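4-hydroxy-tetrahydrodipicolinate synthase (Thermotoga maritima, PDB 3PB2) catalyses the condensation of pyruvate with L-aspartate-beta-semialdehyde to 4-hydroxy-tetrahydrodipicolinate, a step of lysine biosynthesis that proceeds through a Schiff base. Local coordinates at residues K95-L100 against T131-V136; I135-V140 against K161-I166. The protein carries 2 engineered substitutions. All blocks are in the same frame, centred on the assembly; numbering follows the deposited sequence.

Interaction 1 of 2, residues K95-L100 against T131-V136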
loop_
_atom_site.group_PDB
_atom_site.type_symbol
_atom_site.label_atom_id
_atom_site.label_comp_id
_atom_site.label_asym_id
_atom_site.label_seq_id
_atom_site.Cartn_x
_atom_site.Cartn_y
_atom_site.Cartn_z
ATOM N N LYS A 95 21.571 24.042 17.953
ATOM C CA LYS A 95 22.482 24.945 18.655
ATOM C C LYS A 95 22.422 24.760 20.182
ATOM O O LYS A 95 23.440 24.849 20.869
ATOM C CB LYS A 95 22.233 26.411 18.262
ATOM C CG LYS A 95 22.488 26.755 16.765
ATOM C CD LYS A 95 23.861 26.304 16.261
ATOM C CE LYS A 95 24.992 27.265 16.703
ATOM N NZ LYS A 95 26.345 26.811 16.236
ATOM N N GLN A 96 21.239 24.486 20.713
ATOM C CA GLN A 96 21.120 24.230 22.146
ATOM C C GLN A 96 21.870 22.962 22.551
ATOM O O GLN A 96 22.492 22.910 23.616
ATOM C CB GLN A 96 19.652 24.133 22.553
ATOM C CG GLN A 96 18.951 25.491 22.515
ATOM C CD GLN A 96 17.457 25.386 22.700
ATOM O OE1 GLN A 96 16.795 26.352 23.084
ATOM N NE2 GLN A 96 16.911 24.212 22.418
ATOM N N ALA A 97 21.829 21.947 21.692
ATOM C CA ALA A 97 22.533 20.696 21.976
ATOM C C ALA A 97 24.043 20.912 21.899
ATOM O O ALA A 97 24.803 20.369 22.706
ATOM C CB ALA A 97 22.099 19.602 20.990
ATOM N N GLU A 98 24.465 21.703 20.918
ATOM C CA GLU A 98 25.883 22.005 20.722
ATOM C C GLU A 98 26.432 22.747 21.937
ATOM O O GLU A 98 27.506 22.422 22.449
ATOM C CB GLU A 98 26.084 22.828 19.459
ATOM C CG GLU A 98 27.538 23.189 19.157
ATOM C CD GLU A 98 27.717 23.700 17.727
ATOM O OE1 GLU A 98 26.706 24.073 17.089
ATOM O OE2 GLU A 98 28.865 23.722 17.235
ATOM N N LYS A 99 25.679 23.745 22.389
ATOM C CA LYS A 99 26.043 24.526 23.572
ATOM C C LYS A 99 26.210 23.633 24.812
ATOM O O LYS A 99 27.105 23.846 25.624
ATOM C CB LYS A 99 24.981 25.604 23.817
ATOM C CG LYS A 99 25.288 26.586 24.935
ATOM C CD LYS A 99 26.409 27.534 24.557
ATOM C CE LYS A 99 26.460 28.722 25.513
ATOM N NZ LYS A 99 26.551 28.283 26.935
ATOM N N LEU A 100 25.354 22.626 24.945
ATOM C CA LEU A 100 25.411 21.720 26.093
ATOM C C LEU A 100 26.589 20.747 26.061
ATOM O O LEU A 100 26.898 20.109 27.068
ATOM C CB LEU A 100 24.102 20.931 26.218
ATOM C CG LEU A 100 22.879 21.776 26.576
ATOM C CD1 LEU A 100 21.582 20.979 26.463
ATOM C CD2 LEU A 100 23.064 22.360 27.978
ATOM N N THR A 131 26.550 24.662 12.182
ATOM C CA THR A 131 26.917 23.895 13.375
ATOM C C THR A 131 28.261 23.204 13.175
ATOM O O THR A 131 28.662 22.968 12.036
ATOM C CB THR A 131 25.813 22.873 13.769
ATOM O OG1 THR A 131 26.152 22.244 15.010
ATOM C CG2 THR A 131 25.638 21.810 12.706
ATOM N N ASP A 132 28.963 22.918 14.276
ATOM C CA ASP A 132 30.173 22.097 14.236
ATOM C C ASP A 132 29.926 20.656 14.697
ATOM O O ASP A 132 30.865 19.861 14.790
ATOM C CB ASP A 132 31.296 22.696 15.101
ATOM C CG ASP A 132 31.857 23.983 14.535
ATOM O OD1 ASP A 132 31.890 24.143 13.298
ATOM O OD2 ASP A 132 32.271 24.839 15.341
ATOM N N LEU A 133 28.679 20.321 15.008
ATOM C CA LEU A 133 28.341 18.962 15.439
ATOM C C LEU A 133 28.279 17.989 14.268
ATOM O O LEU A 133 28.011 18.383 13.134
ATOM C CB LEU A 133 26.977 18.923 16.151
ATOM C CG LEU A 133 26.815 19.667 17.482
ATOM C CD1 LEU A 133 25.452 19.406 18.088
ATOM C CD2 LEU A 133 27.924 19.283 18.446
ATOM N N GLY A 134 28.490 16.711 14.556
ATOM C CA GLY A 134 28.192 15.676 13.580
ATOM C C GLY A 134 26.674 15.592 13.500
ATOM O O GLY A 134 26.011 15.608 14.537
ATOM N N ILE A 135 26.131 15.510 12.284
ATOM C CA ILE A 135 24.679 15.412 12.066
ATOM C C ILE A 135 24.305 14.035 11.488
ATOM O O ILE A 135 24.933 13.552 10.544
ATOM C CB ILE A 135 24.204 16.497 11.068
ATOM C CG1 ILE A 135 24.516 17.909 11.596
ATOM C CG2 ILE A 135 22.694 16.328 10.744
ATOM C CD1 ILE A 135 24.596 19.016 10.481
ATOM N N VAL A 136 23.276 13.414 12.043
ATOM C CA VAL A 136 22.775 12.142 11.527
ATOM C C VAL A 136 21.386 12.362 10.946
ATOM O O VAL A 136 20.473 12.726 11.667
ATOM C CB VAL A 136 22.664 11.081 12.639
ATOM C CG1 VAL A 136 22.060 9.777 12.087
ATOM C CG2 VAL A 136 24.019 10.848 13.285
HETATM O O HOH W 1 29.454 26.097 16.151
#

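Interaction 2 of 2, residues I135-V140 against K161-I166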
loop_
_atom_site.group_PDB
_atom_site.type_symbol
_atom_site.label_atom_id
_atom_site.label_comp_id
_atom_site.label_asym_id
_atom_site.label_seq_id
_atom_site.Cartn_x
_atom_site.Cartn_y
_atom_site.Cartn_z
ATOM N N ILE A 135 26.131 15.510 12.284
ATOM C CA ILE A 135 24.679 15.412 12.066
ATOM C C ILE A 135 24.305 14.035 11.488
ATOM O O ILE A 135 24.933 13.552 10.544
ATOM C CB ILE A 135 24.204 16.497 11.068
ATOM C CG1 ILE A 135 24.516 17.909 11.596
ATOM C CG2 ILE A 135 22.694 16.328 10.744
ATOM C CD1 ILE A 135 24.596 19.016 10.481
ATOM N N VAL A 136 23.276 13.414 12.043
ATOM C CA VAL A 136 22.775 12.142 11.527
ATOM C C VAL A 136 21.386 12.362 10.946
ATOM O O VAL A 136 20.473 12.726 11.667
ATOM C CB VAL A 136 22.664 11.081 12.639
ATOM C CG1 VAL A 136 22.060 9.777 12.087
ATOM C CG2 VAL A 136 24.019 10.848 13.285
ATOM N N VAL A 137 21.236 12.165 9.642
ATOM C CA VAL A 137 19.912 12.213 9.007
ATOM C C VAL A 137 19.020 11.075 9.515
ATOM O O VAL A 137 19.474 9.942 9.634
ATOM C CB VAL A 137 20.024 12.148 7.467
ATOM C CG1 VAL A 137 18.639 11.954 6.826
ATOM C CG2 VAL A 137 20.710 13.416 6.926
ATOM N N TYR A 138 17.748 11.355 9.796
ATOM C CA TYR A 138 16.874 10.297 10.317
ATOM C C TYR A 138 15.662 10.111 9.390
ATOM O O TYR A 138 14.810 10.982 9.298
ATOM C CB TYR A 138 16.440 10.625 11.759
ATOM C CG TYR A 138 15.467 9.653 12.414
ATOM C CD1 TYR A 138 15.277 8.364 11.924
ATOM C CD2 TYR A 138 14.759 10.029 13.547
ATOM C CE1 TYR A 138 14.386 7.480 12.553
ATOM C CE2 TYR A 138 13.881 9.160 14.181
ATOM C CZ TYR A 138 13.692 7.902 13.684
ATOM O OH TYR A 138 12.806 7.075 14.329
ATOM N N ASN A 139 15.610 8.985 8.693
ATOM C CA ASN A 139 14.547 8.725 7.719
ATOM C C ASN A 139 13.565 7.709 8.285
ATOM O O ASN A 139 13.950 6.573 8.571
ATOM C CB ASN A 139 15.161 8.168 6.409
ATOM C CG ASN A 139 14.131 8.040 5.290
ATOM O OD1 ASN A 139 13.414 8.997 4.997
ATOM N ND2 ASN A 139 14.041 6.848 4.671
ATOM N N VAL A 140 12.296 8.087 8.431
ATOM C CA VAL A 140 11.309 7.166 9.004
ATOM C C VAL A 140 9.918 7.475 8.414
ATOM O O VAL A 140 9.071 8.080 9.076
ATOM C CB VAL A 140 11.352 7.203 10.580
ATOM C CG1 VAL A 140 11.151 8.626 11.099
ATOM C CG2 VAL A 140 10.344 6.232 11.200
ATOM N N LYS A 161 29.586 17.983 4.691
ATOM C CA LYS A 161 30.652 17.198 5.297
ATOM C C LYS A 161 30.379 16.895 6.771
ATOM O O LYS A 161 30.869 15.906 7.301
ATOM C CB LYS A 161 31.996 17.926 5.139
ATOM C CG LYS A 161 32.300 18.352 3.704
ATOM C CD LYS A 161 32.331 17.167 2.761
ATOM C CE LYS A 161 32.653 17.613 1.347
ATOM N NZ LYS A 161 32.872 16.445 0.452
ATOM N N ASN A 162 29.620 17.801 7.384
ATOM C CA ASN A 162 29.048 17.766 8.729
ATOM C C ASN A 162 28.108 16.580 9.009
ATOM O O ASN A 162 27.935 16.133 10.165
ATOM C CB ASN A 162 28.154 19.019 8.846
ATOM C CG ASN A 162 28.801 20.126 9.600
ATOM O OD1 ASN A 162 30.015 20.287 9.563
ATOM N ND2 ASN A 162 27.997 20.921 10.278
ATOM N N VAL A 163 27.433 16.133 7.957
ATOM C CA VAL A 163 26.487 15.041 8.087
ATOM C C VAL A 163 27.261 13.735 8.039
ATOM O O VAL A 163 27.831 13.392 7.001
ATOM C CB VAL A 163 25.419 15.094 6.970
ATOM C CG1 VAL A 163 24.471 13.903 7.070
ATOM C CG2 VAL A 163 24.646 16.408 7.046
ATOM N N VAL A 164 27.290 13.015 9.164
ATOM C CA VAL A 164 28.151 11.839 9.289
ATOM C C VAL A 164 27.509 10.543 8.862
ATOM O O VAL A 164 28.204 9.543 8.596
ATOM C CB VAL A 164 28.717 11.662 10.729
ATOM C CG1 VAL A 164 29.699 12.814 11.053
ATOM C CG2 VAL A 164 27.577 11.575 11.756
ATOM N N GLY A 165 26.186 10.537 8.798
ATOM C CA GLY A 165 25.503 9.321 8.432
ATOM C C GLY A 165 23.998 9.449 8.472
ATOM O O GLY A 165 23.429 10.547 8.582
ATOM N N ILE A 166 23.346 8.308 8.351
ATOM C CA ILE A 166 21.897 8.287 8.294
ATOM C C ILE A 166 21.361 7.091 9.055
ATOM O O ILE A 166 21.922 5.997 8.994
ATOM C CB ILE A 166 21.423 8.221 6.833
ATOM C CG1 ILE A 166 19.890 8.137 6.755
ATOM C CG2 ILE A 166 22.051 7.016 6.128
ATOM C CD1 ILE A 166 19.327 8.535 5.364
#

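Interaction 1 of 2, residues K95-L100 against T131-V136
E98 reaches from helix 87-100 to the loop that leads into strand 134-139, and each of its side-chain atoms finds a partner there. CB rests on L133, 3.7 Å from L133 CD1, and CG continues over the same isobutyl group. With CG anti to the backbone N (chi1 -180°) and the chain extended beyond it, the carboxylate is carried past the leucine to T131 and D132. OE1 is gripped from opposite faces of its plane: T131 OG1 donates to E98 OE1 at 2.8 Å, and K95 NZ, one helical turn back, forms a salt bridge to E98 OE1 at 2.9 Å. OE2 takes the backbone N of D132 at 3.1 Å, on its syn side but 35° out of plane. A water donating to OE2 lies between E98 and the D132 carboxylate, whose OD1 is bonded to G1 N. T131 OG1 also accepts from L133 N at 3.2 Å, an ST turn that fixes the hydroxyl presented to E98. K95 NZ also bonds R130 O, just beyond helix 117-128. Beside this polar cluster, A97 and L133 both pack on V105 of strand 104-108, joining helix 87-100 to the outer side of the barrel.

Interaction 2 of 2, residues I135-V140 against K161-I166
I135 and V163 open the pairing of two neighbouring parallel strands, 134-139 and 163-168, in the eight-stranded TIM barrel. The segment axes approach to 4.5 Å at 28°. I135 bridges V163, but V136 bridges G165, so the register slips by one residue at a beta bulge. I135 N bonds N162 O (2.9 Å), I135 O takes V164 N, and V137 N resumes the ladder on G165 O.

On the face carrying I135, V137, V163 and I166, side chains interlock. V163 is wedged between two partners: its CG2 lies 4.0 Å from I135 CB, and its CG1 lies 3.8 Å from V137 CG2. I135 CG1, beside the backbone N (chi1 -60°), carries CD1 to 3.9 Å from N162 CB, while helix 117-128 packs against I135 through I127 and S128. An alanine here would probably leave a gap beside N162 and that helix, where CG1 and CD1 now sit, and take one neighbour from V163 CG2.

On the face of V136, G165 presents no side chain; V136 CG2 instead meets V164 CG2, and V136 CG1 comes near G165 O. Next along, Y138, predicted to be the catalytic proton donor/acceptor, bonds T49. Back on the face of V137, the other branch of that valine, CG1, anti to its N (chi1 170°), lies 3.8 Å from I166 CD1.

Strand 134-139 runs through both contacts, which share I135 and V136 and have centres 12 Å apart. Interaction 1 packs the residues leading into the strand against helix 87-100; interaction 2 joins the strand itself to its neighbour. They meet directly where T131 O and N162 ND2, 2.8 Å apart, make a probable hydrogen bond, with G134 CA packed 4.1 Å from V164 CG1. Interaction 1 lies away from the annotated sites, whereas interaction 2 borders the predicted active site: the V136 side chain comes within about 4 Å of that of K167, the probable Schiff-base lysine, and about 5 Å of that of I212, a predicted pyruvate-binding residue.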